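Local coordinates for disulphide isomerase (Xylella fastidiosa, PDB 3FK8), which probably acts as a thioredoxin-fold thiol-disulphide enzyme that rearranges disulphide bonds in other proteins, at residues L6-E10 / V67-V71; A83-P87 / V104-K109; T42-L47 / L113-R117. One frame throughout, in Å; residues are numbered along the deposited sequence. Where two conformers were deposited one is given.

Interaction 1: residues L6-E10 / V67-V71; sequences LPYDE and VKIDV
Residues 6-10, before helix 14-28, form an irregular piece of chain steeply crossing the outer edge of strand 65-70. Leu6, Tyr8 and Asp9 are extended, while Pro7 (phi/psi -70/-29) and Glu10 (-69/-12) bend the path. In 67-71 the strand conformation lasts to Asp70. The backbones come closest at Tyr8 and Asp70, whose CA atoms are 5.6 Å apart. Water fits between the main chains: water 2 accepts from Asp9 N (2.8 Å) and donates to Lys68 O (2.9 Å), and water 1 accepts from Asp70 N (3.0 Å) and donates to Asp9 O (3.3 Å). The two waters replace direct main-chain pairing at this outermost strand of the thioredoxin-like sheet.

The direct bond is made by Lys68. Its side chain (m, t, m, t) reaches across so that NZ donates to Pro7 O at 2.9 Å, while pairing with Asp48. On the way its CD lies over one face of the Tyr8 ring. Tyr8, with chi1 m, points its CB toward the strand and sets CE1 3.9 Å from Lys68 CB and 3.6 Å from Ile69 O. Glu10 CG rests 3.4 Å from Asp70 OD2. Water 3 donates to both carboxylates, to Glu10 OE2 at 2.9 Å and to Asp70 OD1 at 2.8 Å; Asn39 also binds Glu10, and Arg76 forms a salt bridge with Asp70.

On its other edge strand 65-70 pairs with the parallel strand 32-37, as Val67 and Ile69 bond to Val35. Tyr8 packs on Val35 and on Cys44 of helix 42-51, while Val67 and Ile69 pack against helix 14-28.

Interaction 2: residues A83-P87 / V104-K109; sequences AYGDP and VRYTTK. With FMT (formic acid), chain E.
The strongest bond here runs from Lys109 NZ to Asp86 O, at 2.7 Å. A weak one from the same NZ reaches Gly85 O at 3.4 Å, and Asp90 also forms a salt bridge with the ammonium. To get there the lysine folds back through m, m and m before a final t, so that its tip approaches a loop its CA-to-CB bond does not face. A further weak bond joins Thr107 OG1, with chi1 m, to Tyr84 O at 3.5 Å.

These carbonyls belong to a tight bend after helix 78-83. Gly85 (96/24) and Asp86 (54/46) both take left-handed backbone angles. A CB on Gly85 would be jammed against the carbonyl O of Tyr84 and come close to Thr107 OG1. The two segments run broadly the same way: Tyr84 is opposite Val104 (CA atoms 7.0 Å apart) and Pro87 opposite Thr108 (5.8 Å). Around the polar centre, Pro87 CB meets Thr107 CG2 at 3.6 Å, and Val104 CG2 sits at the edge of the Tyr84 ring, 3.7 Å from CD1.

Arg105 and Tyr106 both face Val97 in a classic beta bulge. Arg105 is out of reach of 83-87; its NH1 bonds Ile131 O of helix 121-132 and, weakly at 3.0 Å, O1 of a formic acid probably left from crystallisation.

Strand 104-107 is the outermost strand on its side of the sheet, antiparallel to 94-98; a backbone bond of Thr108 with Val95 continues the pairing, and Thr108 OG1 also bonds Val95 N. Pro87 and Thr107 both pack on Val96, while Tyr84 reaches Val18 and Leu22 of helix 14-28.

Interaction 3: residues T42-L47 / L113-R117; sequences TDCRAL and LANAR. With FMT (formic acid), chain B.
One carboxylate oxygen serves both ends of an arginine: Asp43 OD1 accepts from Arg117 N at 2.9 Å and from Arg117 NH1 at 2.8 Å, the latter a salt bridge. Arg117 manages this with chi1 p (83°), which brings the guanidinium round so that OD1 lies at its edge; the same NH1 also donates to Asn115 OD1 at 2.9 Å. Leu113 to Ala116 is a type I turn leading into a 3-10 segment, and the CA atoms of Asp43 and Arg117 approach to 4.6 Å.

Asp43 lies in the first turn of helix 42-51, between the cysteines of what appears to be the thioredoxin-type CxxC. Cys44, the second of them, points away from 113-117 and touches Pro93.

Further along the helix, Ala46 CB meets Arg117 CA at 3.5 Å. Leu47 (t, p) packs its CB 4.0 Å from Ala116 CB and its CD2 4.2 Å from Leu113 CD1, beside Phe128 of helix 121-132. Thr42 N donates to formic acid O1 at 3.1 Å.

All three contacts are partly buried, and each ties a connecting segment to a strand or helix within one thioredoxin-like fold. Interactions 1 and 2 sit on the two outermost strands of the same sheet, their centres about 17 Å apart; water mediates much of the first, whereas a lysine gripping loop carbonyls dominates the second. Interaction 3 instead joins the helix with the probable CxxC to the turn before helix 121-132, with a salt bridge at the outer end and leucine packing further in. It touches interaction 1 where Tyr8 CE2 lies 3.9 Å from Cys44 CB. Along the chain interactions 1 and 3 cross, while interaction 2 is nested inside the loop that interaction 3 closes.

Interaction 1: residues L6-E10 / V67-V71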
ATOM      1  N   LEU A   6     -14.727  -2.272  -5.302  1.00 29.53           N
ATOM      2  CA  LEU A   6     -13.384  -1.967  -5.826  1.00 28.10           C
ATOM      3  C   LEU A   6     -12.333  -1.694  -4.749  1.00 25.84           C
ATOM      4  O   LEU A   6     -12.615  -1.021  -3.762  1.00 25.90           O
ATOM      5  CB  LEU A   6     -13.501  -0.757  -6.744  1.00 28.32           C
ATOM      6  CG  LEU A   6     -14.455  -0.967  -7.919  1.00 30.09           C
ATOM      7  CD1 LEU A   6     -14.709   0.314  -8.686  1.00 33.06           C
ATOM      8  CD2 LEU A   6     -13.911  -2.044  -8.850  1.00 31.66           C
ATOM      9  N   PRO A   7     -11.089  -2.180  -4.958  1.00 22.91           N
ATOM     10  CA  PRO A   7     -10.124  -1.924  -3.855  1.00 21.94           C
ATOM     11  C   PRO A   7      -9.695  -0.463  -3.682  1.00 20.04           C
ATOM     12  O   PRO A   7      -9.403  -0.033  -2.571  1.00 22.10           O
ATOM     13  CB  PRO A   7      -8.916  -2.792  -4.217  1.00 22.08           C
ATOM     14  CG  PRO A   7      -9.146  -3.227  -5.677  1.00 23.14           C
ATOM     15  CD  PRO A   7     -10.593  -3.127  -5.977  1.00 23.20           C
ATOM     16  N   TYR A   8      -9.688   0.299  -4.765  1.00 15.62           N
ATOM     17  CA  TYR A   8      -9.285   1.693  -4.715  1.00 15.60           C
ATOM     18  C   TYR A   8     -10.486   2.617  -4.824  1.00 16.29           C
ATOM     19  O   TYR A   8     -11.398   2.389  -5.628  1.00 17.19           O
ATOM     20  CB  TYR A   8      -8.260   1.970  -5.818  1.00 14.26           C
ATOM     21  CG  TYR A   8      -6.955   1.237  -5.550  1.00 12.69           C
ATOM     22  CD1 TYR A   8      -5.946   1.835  -4.828  1.00 12.20           C
ATOM     23  CD2 TYR A   8      -6.788  -0.072  -5.964  1.00 13.47           C
ATOM     24  CE1 TYR A   8      -4.785   1.158  -4.552  1.00 11.84           C
ATOM     25  CE2 TYR A   8      -5.629  -0.773  -5.664  1.00 14.79           C
ATOM     26  CZ  TYR A   8      -4.634  -0.146  -4.971  1.00 12.17           C
ATOM     27  OH  TYR A   8      -3.481  -0.819  -4.670  1.00 15.71           O
ATOM     28  N   ASP A   9     -10.436   3.691  -4.050  1.00 16.59           N
ATOM     29  CA  ASP A   9     -11.506   4.664  -4.059  1.00 17.31           C
ATOM     30  C   ASP A   9     -11.071   5.814  -4.928  1.00 16.52           C
ATOM     31  O   ASP A   9     -10.234   6.643  -4.535  1.00 18.03           O
ATOM     32  CB  ASP A   9     -11.804   5.153  -2.641  1.00 19.12           C
ATOM     33  CG  ASP A   9     -12.960   6.162  -2.573  1.00 21.85           C
ATOM     34  OD1 ASP A   9     -13.544   6.515  -3.634  1.00 22.86           O
ATOM     35  OD2 ASP A   9     -13.253   6.588  -1.428  1.00 24.06           O
ATOM     36  N   GLU A  10     -11.630   5.860  -6.131  1.00 17.33           N
ATOM     37  CA  GLU A  10     -11.242   6.837  -7.119  1.00 17.32           C
ATOM     38  C   GLU A  10     -11.650   8.276  -6.763  1.00 19.32           C
ATOM     39  O   GLU A  10     -11.153   9.224  -7.364  1.00 20.10           O
ATOM     40  CB  GLU A  10     -11.781   6.417  -8.486  1.00 20.05           C
ATOM     41  CG  GLU A  10     -11.256   5.005  -8.858  1.00 23.87           C
ATOM     42  CD  GLU A  10     -11.631   4.473 -10.238  1.00 28.32           C
ATOM     43  OE1 GLU A  10     -12.128   5.235 -11.097  1.00 31.76           O
ATOM     44  OE2 GLU A  10     -11.406   3.264 -10.461  1.00 28.53           O
ATOM     45  N   VAL A  67      -3.264   2.915   4.059  1.00 11.90           N
ATOM     46  CA  VAL A  67      -3.984   3.798   3.119  0.50 11.97           C
ATOM     47  C   VAL A  67      -3.756   3.285   1.721  1.00 11.42           C
ATOM     48  O   VAL A  67      -2.606   3.062   1.346  1.00 12.33           O
ATOM     49  CB  VAL A  67      -3.482   5.265   3.142  0.50 12.87           C
ATOM     50  CG1 VAL A  67      -4.204   6.136   2.088  0.50 14.04           C
ATOM     51  CG2 VAL A  67      -3.651   5.866   4.512  0.50 13.64           C
ATOM     52  N   LYS A  68      -4.840   3.135   0.952  1.00 11.07           N
ATOM     53  CA  LYS A  68      -4.760   2.811  -0.480  1.00 11.93           C
ATOM     54  C   LYS A  68      -4.870   4.060  -1.304  1.00 12.10           C
ATOM     55  O   LYS A  68      -5.806   4.832  -1.053  1.00 15.29           O
ATOM     56  CB  LYS A  68      -5.824   1.805  -0.891  1.00 14.05           C
ATOM     57  CG  LYS A  68      -5.438   0.355  -0.560  1.00 20.37           C
ATOM     58  CD  LYS A  68      -6.489  -0.635  -1.078  1.00 26.13           C
ATOM     59  CE  LYS A  68      -7.589  -0.815  -0.056  1.00 28.27           C
ATOM     60  NZ  LYS A  68      -8.609  -1.868  -0.435  1.00 27.80           N
ATOM     61  N   ILE A  69      -3.921   4.301  -2.202  1.00 11.10           N
ATOM     62  CA  ILE A  69      -3.877   5.505  -3.021  1.00  9.98           C
ATOM     63  C   ILE A  69      -4.092   5.113  -4.492  1.00  9.58           C
ATOM     64  O   ILE A  69      -3.267   4.389  -5.087  1.00 10.60           O
ATOM     65  CB  ILE A  69      -2.520   6.258  -2.875  1.00 10.83           C
ATOM     66  CG1 ILE A  69      -2.385   6.659  -1.406  1.00 13.47           C
ATOM     67  CG2 ILE A  69      -2.478   7.438  -3.760  1.00 11.32           C
ATOM     68  CD1 ILE A  69      -1.040   6.698  -0.896  1.00 19.22           C
ATOM     69  N   ASP A  70      -5.208   5.560  -5.059  1.00  9.48           N
ATOM     70  CA  ASP A  70      -5.503   5.364  -6.473  1.00  9.43           C
ATOM     71  C   ASP A  70      -4.582   6.206  -7.348  1.00 10.10           C
ATOM     72  O   ASP A  70      -4.510   7.407  -7.181  1.00 11.77           O
ATOM     73  CB  ASP A  70      -6.952   5.801  -6.717  1.00 10.87           C
ATOM     74  CG  ASP A  70      -7.349   5.642  -8.174  1.00 12.70           C
ATOM     75  OD1 ASP A  70      -6.889   4.710  -8.827  1.00 12.59           O
ATOM     76  OD2 ASP A  70      -8.174   6.458  -8.628  1.00 17.23           O
ATOM     77  N   VAL A  71      -3.911   5.563  -8.306  1.00  9.63           N
ATOM     78  CA  VAL A  71      -3.111   6.305  -9.269  1.00 10.14           C
ATOM     79  C   VAL A  71      -3.758   6.316 -10.632  1.00 10.11           C
ATOM     80  O   VAL A  71      -3.183   6.880 -11.566  1.00 10.99           O
ATOM     81  CB  VAL A  71      -1.637   5.871  -9.344  1.00 10.26           C
ATOM     82  CG1 VAL A  71      -0.947   6.107  -7.976  1.00 14.00           C
ATOM     83  CG2 VAL A  71      -1.467   4.446  -9.825  1.00 13.23           C
TER
HETATM   84  O   HOH W   1      -7.171   7.190  -3.527  1.00 14.05           O
HETATM   85  O   HOH W   2      -8.328   4.591  -2.454  1.00 25.22           O
HETATM   86  O   HOH W   3      -8.521   2.914 -10.123  1.00 15.31           O
HETATM   87  O   HOH W   4      -8.308   9.154  -7.574  1.00 19.95           O

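Interaction 2: residues A83-P87 / V104-K109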
ATOM      1  N   ALA A  83       6.086  12.507  -3.754  1.00 10.68           N
ATOM      2  CA  ALA A  83       6.444  13.000  -2.425  1.00 11.68           C
ATOM      3  C   ALA A  83       7.089  11.922  -1.568  1.00 13.12           C
ATOM      4  O   ALA A  83       7.849  12.212  -0.670  1.00 13.54           O
ATOM      5  CB  ALA A  83       5.210  13.561  -1.711  1.00 12.07           C
ATOM      6  N   TYR A  84       6.717  10.666  -1.869  1.00 14.25           N
ATOM      7  CA  TYR A  84       7.067   9.521  -1.038  1.00 16.23           C
ATOM      8  C   TYR A  84       8.029   8.607  -1.761  1.00 18.12           C
ATOM      9  O   TYR A  84       8.138   7.420  -1.434  1.00 21.14           O
ATOM     10  CB  TYR A  84       5.795   8.796  -0.520  1.00 15.76           C
ATOM     11  CG  TYR A  84       5.133   9.528   0.569  1.00 15.82           C
ATOM     12  CD1 TYR A  84       5.629   9.479   1.867  1.00 16.12           C
ATOM     13  CD2 TYR A  84       4.020  10.340   0.336  1.00 17.61           C
ATOM     14  CE1 TYR A  84       5.051  10.231   2.881  1.00 19.56           C
ATOM     15  CE2 TYR A  84       3.411  11.084   1.379  1.00 19.96           C
ATOM     16  CZ  TYR A  84       3.908  10.995   2.658  1.00 19.50           C
ATOM     17  OH  TYR A  84       3.362  11.801   3.636  1.00 23.32           O
ATOM     18  N   GLY A  85       8.774   9.167  -2.712  1.00 17.05           N
ATOM     19  CA  GLY A  85       9.896   8.455  -3.292  1.00 19.00           C
ATOM     20  C   GLY A  85       9.645   7.713  -4.588  1.00 17.57           C
ATOM     21  O   GLY A  85      10.411   6.788  -4.916  1.00 18.66           O
ATOM     22  N   ASP A  86       8.630   8.138  -5.347  1.00 17.21           N
ATOM     23  CA  ASP A  86       8.291   7.553  -6.657  1.00 16.39           C
ATOM     24  C   ASP A  86       8.072   6.061  -6.651  1.00 15.48           C
ATOM     25  O   ASP A  86       8.586   5.404  -7.547  1.00 17.04           O
ATOM     26  CB  ASP A  86       9.345   7.917  -7.696  1.00 18.03           C
ATOM     27  CG  ASP A  86       9.434   9.393  -7.935  1.00 17.78           C
ATOM     28  OD1 ASP A  86       8.415   9.997  -8.340  1.00 20.00           O
ATOM     29  OD2 ASP A  86      10.546   9.943  -7.762  1.00 21.58           O
ATOM     30  N   PRO A  87       7.310   5.518  -5.702  1.00 14.23           N
ATOM     31  CA  PRO A  87       7.178   4.066  -5.623  1.00 14.26           C
ATOM     32  C   PRO A  87       6.603   3.448  -6.916  1.00 14.17           C
ATOM     33  O   PRO A  87       6.896   2.301  -7.207  1.00 17.74           O
ATOM     34  CB  PRO A  87       6.166   3.887  -4.464  1.00 14.52           C
ATOM     35  CG  PRO A  87       5.454   5.192  -4.378  1.00 12.86           C
ATOM     36  CD  PRO A  87       6.502   6.177  -4.653  1.00 13.69           C
ATOM     37  N   VAL A 104       9.813   8.284   5.647  1.00 12.05           N
ATOM     38  CA  VAL A 104       9.803   7.020   4.892  1.00 11.40           C
ATOM     39  C   VAL A 104      10.890   6.061   5.409  1.00 13.22           C
ATOM     40  O   VAL A 104      12.036   6.499   5.625  1.00 15.31           O
ATOM     41  CB  VAL A 104      10.104   7.331   3.408  1.00 11.70           C
ATOM     42  CG1 VAL A 104      10.415   6.029   2.648  1.00 13.03           C
ATOM     43  CG2 VAL A 104       8.921   8.050   2.773  1.00 12.97           C
ATOM     44  N   ARG A 105      10.548   4.792   5.571  1.00 12.70           N
ATOM     45  CA  ARG A 105      11.517   3.728   5.862  1.00 15.21           C
ATOM     46  C   ARG A 105      11.883   2.938   4.645  1.00 15.69           C
ATOM     47  O   ARG A 105      13.059   2.583   4.461  1.00 19.15           O
ATOM     48  CB  ARG A 105      10.958   2.726   6.885  1.00 17.52           C
ATOM     49  CG  ARG A 105      11.893   1.531   7.123  1.00 16.89           C
ATOM     50  CD  ARG A 105      11.342   0.499   8.074  1.00 20.43           C
ATOM     51  NE  ARG A 105      12.241  -0.654   8.114  1.00 19.61           N
ATOM     52  CZ  ARG A 105      11.888  -1.885   8.494  1.00 20.66           C
ATOM     53  NH1 ARG A 105      10.646  -2.143   8.877  1.00 21.93           N
ATOM     54  NH2 ARG A 105      12.790  -2.852   8.470  1.00 22.27           N
ATOM     55  N   TYR A 106      10.890   2.570   3.834  1.00 15.02           N
ATOM     56  CA  TYR A 106      11.110   1.620   2.760  1.00 15.33           C
ATOM     57  C   TYR A 106      10.123   1.922   1.658  1.00 13.99           C
ATOM     58  O   TYR A 106       8.994   2.294   1.940  1.00 14.04           O
ATOM     59  CB  TYR A 106      10.917   0.187   3.272  1.00 17.02           C
ATOM     60  CG  TYR A 106      10.920  -0.887   2.181  1.00 18.60           C
ATOM     61  CD1 TYR A 106      12.068  -1.168   1.402  1.00 22.26           C
ATOM     62  CD2 TYR A 106       9.766  -1.599   1.910  1.00 20.43           C
ATOM     63  CE1 TYR A 106      12.048  -2.166   0.403  1.00 22.06           C
ATOM     64  CE2 TYR A 106       9.750  -2.582   0.914  1.00 22.54           C
ATOM     65  CZ  TYR A 106      10.856  -2.858   0.172  1.00 21.71           C
ATOM     66  OH  TYR A 106      10.754  -3.855  -0.790  1.00 23.24           O
ATOM     67  N   THR A 107      10.567   1.787   0.422  1.00 13.84           N
ATOM     68  CA  THR A 107       9.716   1.896  -0.733  0.50 15.12           C
ATOM     69  C   THR A 107      10.037   0.704  -1.673  1.00 14.03           C
ATOM     70  O   THR A 107      11.194   0.280  -1.776  1.00 16.97           O
ATOM     71  CB  THR A 107       9.970   3.275  -1.421  0.50 16.25           C
ATOM     72  OG1 THR A 107       9.548   4.367  -0.571  0.50 17.98           O
ATOM     73  CG2 THR A 107       9.255   3.372  -2.704  0.50 16.89           C
ATOM     74  N   THR A 108       9.062   0.215  -2.409  1.00 13.60           N
ATOM     75  CA  THR A 108       9.362  -0.807  -3.437  1.00 14.60           C
ATOM     76  C   THR A 108       9.860  -0.085  -4.651  1.00 18.19           C
ATOM     77  O   THR A 108       9.114   0.609  -5.254  1.00 21.44           O
ATOM     78  CB  THR A 108       8.167  -1.652  -3.738  1.00 12.75           C
ATOM     79  OG1 THR A 108       7.033  -0.803  -3.981  1.00 16.80           O
ATOM     80  CG2 THR A 108       7.860  -2.543  -2.530  1.00 14.06           C
ATOM     81  N   LYS A 109      11.146  -0.217  -4.977  1.00 19.47           N
ATOM     82  CA  LYS A 109      11.737   0.474  -6.105  0.50 20.33           C
ATOM     83  C   LYS A 109      12.145  -0.475  -7.234  1.00 20.05           C
ATOM     84  O   LYS A 109      12.854  -0.060  -8.136  1.00 21.46           O
ATOM     85  CB  LYS A 109      12.942   1.303  -5.625  0.50 20.93           C
ATOM     86  CG  LYS A 109      12.498   2.530  -4.867  0.50 21.35           C
ATOM     87  CD  LYS A 109      11.461   3.307  -5.674  0.50 23.15           C
ATOM     88  CE  LYS A 109      12.154   4.238  -6.667  0.50 23.11           C
ATOM     89  NZ  LYS A 109      11.200   4.837  -7.638  0.50 22.17           N
TER
HETATM   90  C   FMT E   4       8.998   0.161  10.625  1.00 37.31           C
HETATM   91  O1  FMT E   4       8.290  -0.513   9.858  1.00 35.78           O
HETATM   92  O2  FMT E   4       8.676   1.231  11.172  1.00 38.13           O

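Interaction 3: residues T42-L47 / L113-R117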
ATOM      1  N   THR A  42      -4.694  -5.932 -12.554  1.00 12.39           N
ATOM      2  CA  THR A  42      -5.007  -7.241 -12.012  0.50 12.26           C
ATOM      3  C   THR A  42      -4.044  -7.601 -10.874  1.00 10.92           C
ATOM      4  O   THR A  42      -4.442  -8.291  -9.947  1.00 12.08           O
ATOM      5  CB  THR A  42      -5.106  -8.323 -13.132  0.50 12.84           C
ATOM      6  OG1 THR A  42      -3.837  -8.487 -13.800  0.50 14.99           O
ATOM      7  CG2 THR A  42      -6.145  -7.880 -14.119  0.50 15.01           C
ATOM      8  N   ASP A  43      -2.770  -7.149 -10.925  1.00 10.02           N
ATOM      9  CA  ASP A  43      -1.884  -7.387  -9.800  1.00  9.87           C
ATOM     10  C   ASP A  43      -2.292  -6.648  -8.553  1.00 10.09           C
ATOM     11  O   ASP A  43      -2.214  -7.163  -7.431  1.00 10.79           O
ATOM     12  CB  ASP A  43      -0.460  -7.044 -10.210  1.00 10.60           C
ATOM     13  CG  ASP A  43      -0.015  -7.906 -11.360  1.00 10.78           C
ATOM     14  OD1 ASP A  43       0.293  -9.117 -11.127  1.00 11.22           O
ATOM     15  OD2 ASP A  43      -0.018  -7.432 -12.504  1.00 12.82           O
ATOM     16  N   CYS A  44      -2.826  -5.429  -8.723  1.00 10.31           N
ATOM     17  CA  CYS A  44      -3.341  -4.688  -7.571  1.00 10.08           C
ATOM     18  C   CYS A  44      -4.566  -5.361  -6.963  1.00  9.76           C
ATOM     19  O   CYS A  44      -4.702  -5.421  -5.730  1.00 11.60           O
ATOM     20  CB  CYS A  44      -3.750  -3.297  -7.989  1.00 10.67           C
ATOM     21  SG  CYS A  44      -2.372  -2.234  -8.539  1.00 13.03           S
ATOM     22  N   ARG A  45      -5.458  -5.869  -7.827  1.00 11.26           N
ATOM     23  CA  ARG A  45      -6.616  -6.569  -7.317  1.00 12.15           C
ATOM     24  C   ARG A  45      -6.210  -7.846  -6.579  1.00 11.81           C
ATOM     25  O   ARG A  45      -6.759  -8.181  -5.541  1.00 12.14           O
ATOM     26  CB  ARG A  45      -7.594  -6.900  -8.440  1.00 12.50           C
ATOM     27  CG  ARG A  45      -8.175  -5.623  -9.125  1.00 14.76           C
ATOM     28  CD  ARG A  45      -9.398  -5.887 -10.034  1.00 21.38           C
ATOM     29  NE  ARG A  45      -9.124  -6.932 -11.033  1.00 23.97           N
ATOM     30  CZ  ARG A  45      -8.666  -6.728 -12.273  1.00 24.79           C
ATOM     31  NH1 ARG A  45      -8.402  -5.512 -12.721  1.00 25.28           N
ATOM     32  NH2 ARG A  45      -8.485  -7.760 -13.093  1.00 25.57           N
ATOM     33  N   ALA A  46      -5.223  -8.568  -7.118  1.00 11.47           N
ATOM     34  CA  ALA A  46      -4.746  -9.781  -6.456  1.00 11.22           C
ATOM     35  C   ALA A  46      -4.102  -9.498  -5.110  1.00 11.36           C
ATOM     36  O   ALA A  46      -4.310 -10.245  -4.145  1.00 11.47           O
ATOM     37  CB  ALA A  46      -3.814 -10.536  -7.368  1.00 13.74           C
ATOM     38  N   LEU A  47      -3.292  -8.435  -5.030  1.00 10.50           N
ATOM     39  CA  LEU A  47      -2.679  -8.092  -3.773  1.00 10.95           C
ATOM     40  C   LEU A  47      -3.755  -7.791  -2.735  1.00 11.01           C
ATOM     41  O   LEU A  47      -3.697  -8.272  -1.587  1.00 12.35           O
ATOM     42  CB  LEU A  47      -1.742  -6.881  -3.956  1.00 10.25           C
ATOM     43  CG  LEU A  47      -1.086  -6.384  -2.678  1.00 10.74           C
ATOM     44  CD1 LEU A  47      -0.217  -7.407  -2.023  1.00 13.09           C
ATOM     45  CD2 LEU A  47      -0.346  -5.062  -2.917  1.00 12.96           C
ATOM     46  N   LEU A 113       6.314  -5.983  -5.999  1.00 11.46           N
ATOM     47  CA  LEU A 113       4.929  -6.489  -5.977  1.00 10.79           C
ATOM     48  C   LEU A 113       4.244  -6.366  -7.333  1.00 10.06           C
ATOM     49  O   LEU A 113       3.051  -6.643  -7.424  1.00 10.42           O
ATOM     50  CB  LEU A 113       4.101  -5.774  -4.885  1.00 11.92           C
ATOM     51  CG  LEU A 113       4.674  -5.961  -3.484  1.00 12.62           C
ATOM     52  CD1 LEU A 113       3.871  -5.075  -2.530  1.00 16.09           C
ATOM     53  CD2 LEU A 113       4.633  -7.426  -3.027  1.00 15.10           C
ATOM     54  N   ALA A 114       5.001  -6.046  -8.381  1.00 10.89           N
ATOM     55  CA  ALA A 114       4.349  -5.768  -9.661  1.00 11.25           C
ATOM     56  C   ALA A 114       3.780  -7.031 -10.340  1.00 11.44           C
ATOM     57  O   ALA A 114       3.012  -6.917 -11.289  1.00 12.32           O
ATOM     58  CB  ALA A 114       5.276  -4.992 -10.560  1.00 13.51           C
ATOM     59  N   ASN A 115       4.179  -8.214  -9.861  1.00 10.70           N
ATOM     60  CA  ASN A 115       3.580  -9.472 -10.323  1.00 10.41           C
ATOM     61  C   ASN A 115       2.784 -10.146  -9.228  1.00 10.05           C
ATOM     62  O   ASN A 115       2.733 -11.379  -9.174  1.00 10.63           O
ATOM     63  CB  ASN A 115       4.645 -10.367 -10.962  1.00 11.18           C
ATOM     64  CG  ASN A 115       4.984  -9.855 -12.350  1.00 11.47           C
ATOM     65  OD1 ASN A 115       4.231 -10.081 -13.304  1.00 11.52           O
ATOM     66  ND2 ASN A 115       6.090  -9.105 -12.458  1.00 13.07           N
ATOM     67  N   ALA A 116       2.125  -9.351  -8.370  1.00 10.07           N
ATOM     68  CA  ALA A 116       1.390  -9.936  -7.230  1.00 10.42           C
ATOM     69  C   ALA A 116       0.324 -10.953  -7.660  1.00 11.04           C
ATOM     70  O   ALA A 116       0.017 -11.850  -6.883  1.00 11.52           O
ATOM     71  CB  ALA A 116       0.765  -8.833  -6.385  1.00 12.00           C
ATOM     72  N   ARG A 117      -0.235 -10.865  -8.868  1.00 10.27           N
ATOM     73  CA  ARG A 117      -1.215 -11.894  -9.286  1.00 10.99           C
ATOM     74  C   ARG A 117      -0.629 -13.306  -9.348  1.00 12.10           C
ATOM     75  O   ARG A 117      -1.389 -14.262  -9.339  1.00 13.33           O
ATOM     76  CB  ARG A 117      -1.907 -11.512 -10.615  1.00 11.71           C
ATOM     77  CG  ARG A 117      -1.075 -11.902 -11.800  1.00 11.80           C
ATOM     78  CD  ARG A 117      -1.428 -10.968 -13.008  1.00 14.50           C
ATOM     79  NE  ARG A 117      -0.616 -11.381 -14.151  1.00 14.38           N
ATOM     80  CZ  ARG A 117       0.699 -11.130 -14.300  1.00 11.83           C
ATOM     81  NH1 ARG A 117       1.382 -10.373 -13.404  1.00 12.44           N
ATOM     82  NH2 ARG A 117       1.320 -11.665 -15.381  1.00 15.10           N
TER
HETATM   83  C   FMT B   1      -3.042  -5.237 -15.607  1.00 31.31           C
HETATM   84  O1  FMT B   1      -4.243  -5.565 -15.635  1.00 29.21           O
HETATM   85  O2  FMT B   1      -2.246  -5.437 -14.674  1.00 32.46           O